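Local coordinates for protein Non-ribosomal peptide synthetase (Methanobrevibacter ruminantium, PDB 6VTJ) that probably carries a peptidyl thioester on the phosphopantetheine arm of its carrier domain and releases the peptide reductively through its adjoining reductase domain, at residues Asp228-Val233 with Glu289-Cys294; Ile256-Val261 with Cys294-Ala299; Val313-Val318 with Ser383-Cys388. One frame throughout, in Å; residues are numbered along the deposited sequence.

Interaction 1. Residues Asp228-Val233 with Glu289-Cys294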
# COMPACT_ATOMS: atom_id res chain seq x y z
N ASP A 228 7.58 1.86 -14.89
CA ASP A 228 8.42 1.25 -13.87
C ASP A 228 8.92 2.24 -12.83
O ASP A 228 9.87 1.93 -12.10
CB ASP A 228 9.58 0.51 -14.52
CG ASP A 228 9.14 -0.82 -15.11
OD1 ASP A 228 7.92 -1.11 -15.04
OD2 ASP A 228 10.00 -1.59 -15.61
N TYR A 229 8.31 3.42 -12.73
CA TYR A 229 8.73 4.36 -11.71
C TYR A 229 8.48 3.80 -10.31
O TYR A 229 9.24 4.10 -9.37
CB TYR A 229 8.00 5.69 -11.91
CG TYR A 229 8.43 6.78 -10.96
CD1 TYR A 229 9.72 7.31 -11.01
CD2 TYR A 229 7.54 7.30 -10.02
CE1 TYR A 229 10.11 8.32 -10.14
CE2 TYR A 229 7.92 8.31 -9.14
CZ TYR A 229 9.21 8.82 -9.20
OH TYR A 229 9.59 9.83 -8.32
N ILE A 230 7.44 2.97 -10.17
CA ILE A 230 7.13 2.35 -8.89
C ILE A 230 8.33 1.59 -8.36
O ILE A 230 8.59 1.58 -7.15
CB ILE A 230 5.89 1.44 -9.01
CG1 ILE A 230 5.54 0.84 -7.63
CG2 ILE A 230 6.10 0.36 -10.05
CD1 ILE A 230 4.12 0.27 -7.51
N PHE A 231 9.10 0.96 -9.26
CA PHE A 231 10.31 0.26 -8.84
C PHE A 231 11.43 1.23 -8.48
O PHE A 231 12.31 0.89 -7.68
CB PHE A 231 10.78 -0.70 -9.93
CG PHE A 231 9.85 -1.86 -10.17
CD1 PHE A 231 9.77 -2.91 -9.27
CD2 PHE A 231 9.07 -1.91 -11.32
CE1 PHE A 231 8.92 -4.00 -9.51
CE2 PHE A 231 8.23 -2.98 -11.55
CZ PHE A 231 8.15 -4.02 -10.65
N ARG A 232 11.43 2.43 -9.07
CA ARG A 232 12.45 3.40 -8.69
C ARG A 232 12.24 3.89 -7.27
O ARG A 232 13.20 4.01 -6.50
CB ARG A 232 12.45 4.60 -9.65
CG ARG A 232 12.91 4.32 -11.06
CD ARG A 232 14.40 4.51 -11.19
NE ARG A 232 14.78 5.91 -11.06
CZ ARG A 232 15.66 6.36 -10.17
NH1 ARG A 232 16.24 5.51 -9.31
NH2 ARG A 232 15.96 7.66 -10.12
N VAL A 233 11.00 4.21 -6.91
CA VAL A 233 10.72 4.70 -5.57
C VAL A 233 10.80 3.56 -4.56
O VAL A 233 11.45 3.67 -3.51
CB VAL A 233 9.35 5.40 -5.50
CG1 VAL A 233 9.03 5.81 -4.06
CG2 VAL A 233 9.31 6.61 -6.42
N GLU A 289 3.00 -11.31 -9.10
CA GLU A 289 2.87 -10.70 -10.42
C GLU A 289 2.54 -9.21 -10.31
O GLU A 289 3.02 -8.41 -11.13
CB GLU A 289 1.80 -11.43 -11.23
CG GLU A 289 2.36 -12.21 -12.44
N ASN A 290 1.74 -8.83 -9.32
CA ASN A 290 1.36 -7.44 -9.14
C ASN A 290 2.59 -6.58 -8.86
O ASN A 290 3.48 -6.95 -8.09
CB ASN A 290 0.37 -7.33 -7.99
CG ASN A 290 0.00 -5.91 -7.70
OD1 ASN A 290 0.70 -5.20 -6.97
ND2 ASN A 290 -1.08 -5.45 -8.33
N LYS A 291 2.64 -5.41 -9.50
CA LYS A 291 3.87 -4.62 -9.48
C LYS A 291 4.16 -4.03 -8.09
O LYS A 291 5.32 -3.89 -7.70
CB LYS A 291 3.77 -3.49 -10.50
CG LYS A 291 4.42 -3.78 -11.83
CD LYS A 291 4.74 -2.46 -12.51
CE LYS A 291 4.15 -2.40 -13.90
NZ LYS A 291 4.64 -1.17 -14.59
N TYR A 292 3.12 -3.66 -7.35
CA TYR A 292 3.35 -3.04 -6.05
C TYR A 292 3.81 -4.08 -5.04
O TYR A 292 4.79 -3.86 -4.32
CB TYR A 292 2.08 -2.34 -5.58
CG TYR A 292 2.15 -1.97 -4.13
CD1 TYR A 292 2.95 -0.91 -3.72
CD2 TYR A 292 1.44 -2.67 -3.16
CE1 TYR A 292 3.03 -0.56 -2.39
CE2 TYR A 292 1.52 -2.33 -1.84
CZ TYR A 292 2.32 -1.27 -1.46
OH TYR A 292 2.42 -0.92 -0.15
N VAL A 293 3.12 -5.21 -4.99
CA VAL A 293 3.55 -6.30 -4.12
C VAL A 293 4.96 -6.75 -4.48
O VAL A 293 5.79 -7.01 -3.60
CB VAL A 293 2.55 -7.47 -4.20
CG1 VAL A 293 2.99 -8.59 -3.24
CG2 VAL A 293 1.15 -6.99 -3.88
N CYS A 294 5.26 -6.81 -5.78
CA CYS A 294 6.58 -7.25 -6.21
C CYS A 294 7.67 -6.28 -5.77
O CYS A 294 8.71 -6.71 -5.27
CB CYS A 294 6.60 -7.44 -7.74
SG CYS A 294 8.22 -7.87 -8.37
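Ile230 and Tyr292 mark the closest approach of the two backbones, CA to CA 7.2 Å, where the N-terminal ends of helix 229-246 and helix 291-308 come together. Asn290 is the N-cap of the second helix: its OD1 receives Val293 N at 3.1 Å, in the carbonyl plane and on a lone pair, and Tyr292 N more weakly. Between the helices, Ile230 holds CG1 anti to its backbone N (chi1 -178°), and its CD1 meets Tyr292 CA at 3.7 Å, also touching CB and lying at the edge of the tyrosine ring. The CG2 branch of Ile230 packs instead on Lys291 CD, 4.0 Å away. In its first turns helix 291-308 carries Tyr292 and, four residues on, Lys296, a spacing that matches the YxxxK motif of short-chain dehydrogenases/reductases, and the Tyr292 side chain lies about 6 Å from the bound 4'-phosphopantetheine. Asn290 ND2 reaches the carbonyl of His223, a residue of that ligand's pocket. Lys291 runs across Phe231 at about a right angle, with CD 3.7 Å from Phe231 CE2 and CG near both CE2 and CZ. Further round the same ring, Cys294 SG sits at the rim, 4.1 Å from Phe231 CE1 and 82° off the ring normal, a sulfur-aromatic contact. An alanine in place of Phe231 would probably leave the Lys291 methylenes and the Cys294 sulfur without this neighbour and open a gap between the two helix ends. Beyond the ring, the lysine chain bends at chi3 (-126°), and its amine forms a salt bridge with Asp228, NZ to OD1 3.3 Å, weak as a hydrogen bond. The stronger partner of NZ is the backbone oxygen of Asp227, just before the helix.

Interaction 2. Residues Ile256-Val261 with Cys294-Ala299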
# COMPACT_ATOMS: atom_id res chain seq x y z
N ILE A 256 9.27 0.30 6.10
CA ILE A 256 7.83 0.05 6.20
C ILE A 256 7.43 -0.75 4.98
O ILE A 256 7.70 -0.35 3.85
CB ILE A 256 7.03 1.36 6.28
CG1 ILE A 256 7.61 2.28 7.37
CG2 ILE A 256 5.54 1.04 6.44
CD1 ILE A 256 7.75 1.61 8.78
N SER A 257 6.81 -1.90 5.22
CA SER A 257 6.47 -2.81 4.13
C SER A 257 4.97 -3.07 4.13
O SER A 257 4.20 -2.32 4.75
CB SER A 257 7.25 -4.13 4.27
OG SER A 257 7.22 -4.90 3.07
N THR A 258 4.53 -4.11 3.43
CA THR A 258 3.11 -4.43 3.36
C THR A 258 2.92 -5.90 3.70
O THR A 258 3.74 -6.75 3.35
CB THR A 258 2.52 -4.12 1.95
OG1 THR A 258 1.18 -4.63 1.88
CG2 THR A 258 3.33 -4.78 0.82
N ILE A 259 1.83 -6.18 4.42
CA ILE A 259 1.44 -7.56 4.67
C ILE A 259 1.14 -8.30 3.38
O ILE A 259 1.16 -9.53 3.35
CB ILE A 259 0.22 -7.59 5.62
CG1 ILE A 259 0.10 -8.95 6.32
CG2 ILE A 259 -1.08 -7.23 4.86
CD1 ILE A 259 1.32 -9.31 7.15
N SER A 260 0.86 -7.57 2.29
CA SER A 260 0.49 -8.21 1.03
C SER A 260 1.64 -8.97 0.38
O SER A 260 1.39 -9.62 -0.64
CB SER A 260 -0.03 -7.17 0.04
OG SER A 260 -1.21 -6.56 0.54
N VAL A 261 2.87 -8.90 0.91
CA VAL A 261 3.92 -9.71 0.31
C VAL A 261 3.65 -11.18 0.55
O VAL A 261 4.05 -12.02 -0.26
CB VAL A 261 5.34 -9.34 0.80
CG1 VAL A 261 5.69 -7.91 0.41
CG2 VAL A 261 5.50 -9.58 2.28
N CYS A 294 5.26 -6.81 -5.78
CA CYS A 294 6.58 -7.25 -6.21
C CYS A 294 7.67 -6.28 -5.77
O CYS A 294 8.71 -6.71 -5.27
CB CYS A 294 6.60 -7.44 -7.74
SG CYS A 294 8.22 -7.87 -8.37
N SER A 295 7.46 -4.98 -6.01
CA SER A 295 8.46 -4.00 -5.58
C SER A 295 8.68 -4.04 -4.07
O SER A 295 9.82 -3.93 -3.59
CB SER A 295 8.07 -2.59 -6.04
OG SER A 295 6.88 -2.10 -5.42
N LYS A 296 7.60 -4.18 -3.28
CA LYS A 296 7.80 -4.23 -1.84
C LYS A 296 8.56 -5.50 -1.44
O LYS A 296 9.42 -5.47 -0.54
CB LYS A 296 6.46 -4.15 -1.12
CG LYS A 296 5.70 -2.85 -1.32
CD LYS A 296 6.49 -1.63 -0.86
CE LYS A 296 6.63 -1.58 0.65
NZ LYS A 296 7.12 -0.25 1.06
N PHE A 297 8.27 -6.62 -2.10
CA PHE A 297 9.00 -7.85 -1.82
C PHE A 297 10.48 -7.69 -2.12
O PHE A 297 11.33 -8.15 -1.34
CB PHE A 297 8.40 -9.00 -2.64
CG PHE A 297 9.26 -10.24 -2.64
CD1 PHE A 297 10.25 -10.43 -3.61
CD2 PHE A 297 9.08 -11.22 -1.66
CE1 PHE A 297 11.06 -11.57 -3.60
CE2 PHE A 297 9.88 -12.37 -1.65
CZ PHE A 297 10.87 -12.54 -2.63
N LEU A 298 10.81 -7.08 -3.26
CA LEU A 298 12.22 -6.89 -3.62
C LEU A 298 12.90 -5.97 -2.62
O LEU A 298 14.07 -6.17 -2.27
CB LEU A 298 12.33 -6.32 -5.04
CG LEU A 298 11.88 -7.26 -6.18
CD1 LEU A 298 11.89 -6.55 -7.54
CD2 LEU A 298 12.76 -8.52 -6.23
N ALA A 299 12.18 -4.96 -2.13
CA ALA A 299 12.74 -4.12 -1.08
C ALA A 299 13.02 -4.91 0.20
O ALA A 299 14.08 -4.75 0.81
CB ALA A 299 11.79 -2.96 -0.83
O HOH W 1 9.07 -3.69 1.67
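Thr258 and Lys296, together with Tyr292 one helical turn earlier, match the threonine-tyrosine-lysine set of the extended short-chain dehydrogenase/reductase fold, an assignment consistent with the reductase domain but inferred from the motif. Thr258 ends an inner strand of the sheet, 252-258, and Lys296 lies on the helix packed against it; the two short segments run at 133° with their axes 8.4 Å apart at the closest. Lys296 carries the contact. Its chain bends at chi2 (-59°) and again at chi3, folding back over the strand so that CE lies 3.7 Å from Ser257 CA. From there NZ gives a hydrogen bond to Ile256 O of 2.9 Å, lying in the carbonyl plane with a C=O...N angle of 150°. Nearer the helix, Thr258 CG2 rests on Lys296 CB and CG, 3.7 Å from CB. CG2 faces the lysine while OG1 stands anti to the threonine's own backbone N, where it accepts Ser260 N at 3.0 Å in an ST turn. That turn leads into the 3-10 segment 259-261 and directs Val261 at the helix, its CG1 reaching Phe297 N at 3.8 Å. A water joins the elements on another line, donating to Ser257 OG at 2.6 Å and to Lys296 O at 2.9 Å; the hydroxyl of Ser257 is also hydrogen-bonded to Glu300 on the same helix. The amine of Lys296 is thus led past a threonine methyl and a strand CA to a backbone oxygen, which fixes it beside Ile256, two residues before the strand ends. In relatives the corresponding lysine binds the nicotinamide ribose; the bond to Ile256 O takes up one N-H and would probably help position the amine for such a role.

Interaction 3. Residues Val313-Val318 with Ser383-Cys388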
# COMPACT_ATOMS: atom_id res chain seq x y z
N VAL A 313 18.48 -4.11 11.00
CA VAL A 313 17.31 -3.75 10.21
C VAL A 313 16.03 -4.25 10.87
O VAL A 313 16.03 -5.20 11.67
CB VAL A 313 17.34 -4.32 8.76
CG1 VAL A 313 18.66 -4.02 8.06
CG2 VAL A 313 17.09 -5.82 8.79
N LYS A 314 14.93 -3.57 10.52
CA LYS A 314 13.58 -4.03 10.80
C LYS A 314 12.73 -3.89 9.54
O LYS A 314 12.89 -2.96 8.74
CB LYS A 314 12.90 -3.24 11.93
CG LYS A 314 13.82 -2.87 13.08
CD LYS A 314 13.46 -3.64 14.31
CE LYS A 314 14.45 -3.40 15.45
NZ LYS A 314 14.91 -4.74 15.92
N ILE A 315 11.82 -4.83 9.39
CA ILE A 315 10.80 -4.76 8.36
C ILE A 315 9.46 -4.81 9.08
O ILE A 315 9.14 -5.80 9.75
CB ILE A 315 10.95 -5.90 7.35
CG1 ILE A 315 12.25 -5.71 6.55
CG2 ILE A 315 9.73 -5.97 6.44
CD1 ILE A 315 12.68 -6.89 5.74
N ILE A 316 8.68 -3.75 8.95
CA ILE A 316 7.40 -3.61 9.62
C ILE A 316 6.34 -3.67 8.53
O ILE A 316 6.09 -2.68 7.84
CB ILE A 316 7.33 -2.29 10.42
CG1 ILE A 316 8.37 -2.29 11.56
CG2 ILE A 316 5.92 -2.06 10.98
CD1 ILE A 316 8.30 -1.02 12.43
N ARG A 317 5.70 -4.83 8.36
CA ARG A 317 4.60 -4.97 7.41
C ARG A 317 3.32 -4.36 7.97
O ARG A 317 2.84 -4.78 9.03
CB ARG A 317 4.38 -6.44 7.05
CG ARG A 317 5.58 -7.07 6.38
CD ARG A 317 5.44 -8.57 6.28
NE ARG A 317 6.56 -9.14 5.53
CZ ARG A 317 6.98 -10.39 5.66
NH1 ARG A 317 6.37 -11.21 6.52
NH2 ARG A 317 8.00 -10.82 4.92
N VAL A 318 2.75 -3.38 7.26
CA VAL A 318 1.50 -2.77 7.69
C VAL A 318 0.37 -3.23 6.78
O VAL A 318 0.59 -3.85 5.73
CB VAL A 318 1.59 -1.22 7.77
CG1 VAL A 318 2.64 -0.81 8.82
CG2 VAL A 318 1.87 -0.59 6.40
N SER A 383 15.00 -9.27 16.45
CA SER A 383 13.58 -9.10 16.13
C SER A 383 13.50 -8.24 14.88
O SER A 383 13.51 -7.01 14.94
CB SER A 383 12.83 -8.47 17.29
OG SER A 383 13.00 -9.24 18.47
N ARG A 384 13.40 -8.90 13.72
CA ARG A 384 13.59 -8.21 12.45
C ARG A 384 12.32 -7.92 11.66
O ARG A 384 12.30 -6.96 10.89
CB ARG A 384 14.55 -9.00 11.57
CG ARG A 384 16.02 -8.80 11.96
CD ARG A 384 17.00 -9.57 11.05
NE ARG A 384 18.36 -9.47 11.57
CZ ARG A 384 18.96 -10.37 12.36
NH1 ARG A 384 18.33 -11.49 12.71
NH2 ARG A 384 20.19 -10.16 12.79
N VAL A 385 11.25 -8.69 11.83
CA VAL A 385 10.09 -8.59 10.95
C VAL A 385 8.83 -8.58 11.78
O VAL A 385 8.66 -9.41 12.69
CB VAL A 385 10.05 -9.73 9.92
CG1 VAL A 385 8.75 -9.67 9.13
CG2 VAL A 385 11.25 -9.66 8.97
N PHE A 386 7.93 -7.66 11.50
CA PHE A 386 6.71 -7.54 12.29
C PHE A 386 5.50 -7.39 11.38
O PHE A 386 5.61 -6.92 10.24
CB PHE A 386 6.80 -6.37 13.24
CG PHE A 386 8.00 -6.42 14.13
CD1 PHE A 386 7.96 -7.12 15.33
CD2 PHE A 386 9.16 -5.77 13.77
CE1 PHE A 386 9.07 -7.16 16.14
CE2 PHE A 386 10.29 -5.82 14.59
CZ PHE A 386 10.23 -6.51 15.77
N HIS A 387 4.35 -7.82 11.90
CA HIS A 387 3.04 -7.70 11.27
C HIS A 387 2.23 -6.69 12.07
O HIS A 387 1.47 -7.05 12.98
CB HIS A 387 2.37 -9.06 11.18
CG HIS A 387 3.05 -9.98 10.21
ND1 HIS A 387 2.66 -11.29 10.02
CD2 HIS A 387 4.08 -9.77 9.36
CE1 HIS A 387 3.43 -11.84 9.10
NE2 HIS A 387 4.30 -10.94 8.69
N CYS A 388 2.39 -5.42 11.73
CA CYS A 388 1.90 -4.32 12.55
C CYS A 388 0.55 -3.87 11.99
O CYS A 388 0.47 -2.93 11.20
CB CYS A 388 2.93 -3.20 12.59
SG CYS A 388 2.51 -1.83 13.68
O HOH W 2 19.73 -6.87 11.77
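Arg317 and His387 lie side by side and point the same way, their flat groups 33° apart. With CG anti to its carbonyl carbon (chi1 -63°) and the chain extended to NE, Arg317 donates from NH1 to His387 NE2 at 3.0 Å, near the planes of both groups. His387 ND1 is bonded to Glu454 O, which would suit a neutral imidazole with its proton on ND1. Val385 CG1 lies over one guanidinium face, offset toward its rim, 3.9 Å from Arg317 NH1, and Arg317 NH2 has a salt bridge to Glu300. On the other face of the sheet, the bend of Lys314 at chi2 (-111°) swings CD to the edge of the Phe386 ring, 3.9 Å from CE2, while NZ binds Ser383 O at 2.8 Å and also Thr379 O. Ile316 CG2 packs on Cys388 CB at 3.6 Å. Backbone hydrogen bonds join the two parallel strands, from Ile315 N to Arg384 O (2.6 Å) through to Cys388 N to Arg317 O. Along Lys314-Val318 the opposite edge is bonded to strand 252-258; strand 313-322 also pairs with strand 360-365. Helix 291-308 covers the Ile315 side, and helix 366-376 packs on Ile316, Val318 and Phe386.

In the fold
Along the chain, interaction 1 opens at helix 229-246, and before it closes at the start of helix 291-308 the chain has laid down strand 252-258, where interaction 2 begins. Interaction 2 closes on that same helix, so the two cross, share Cys294 and touch where Tyr292 OH meets Thr258 CB. Interaction 3 follows in series: strand 313-322, next in the chain after helix 291-308, pairs with strand 385-388 across a long excursion that includes helices 338-349 and 366-376. It abuts interaction 2 within one sheet, Ser257 N probably bonding Ile316 O. Together they tie the two helix starts to the inner strand 252-258 and, through strand 313-322, to strand 385-388.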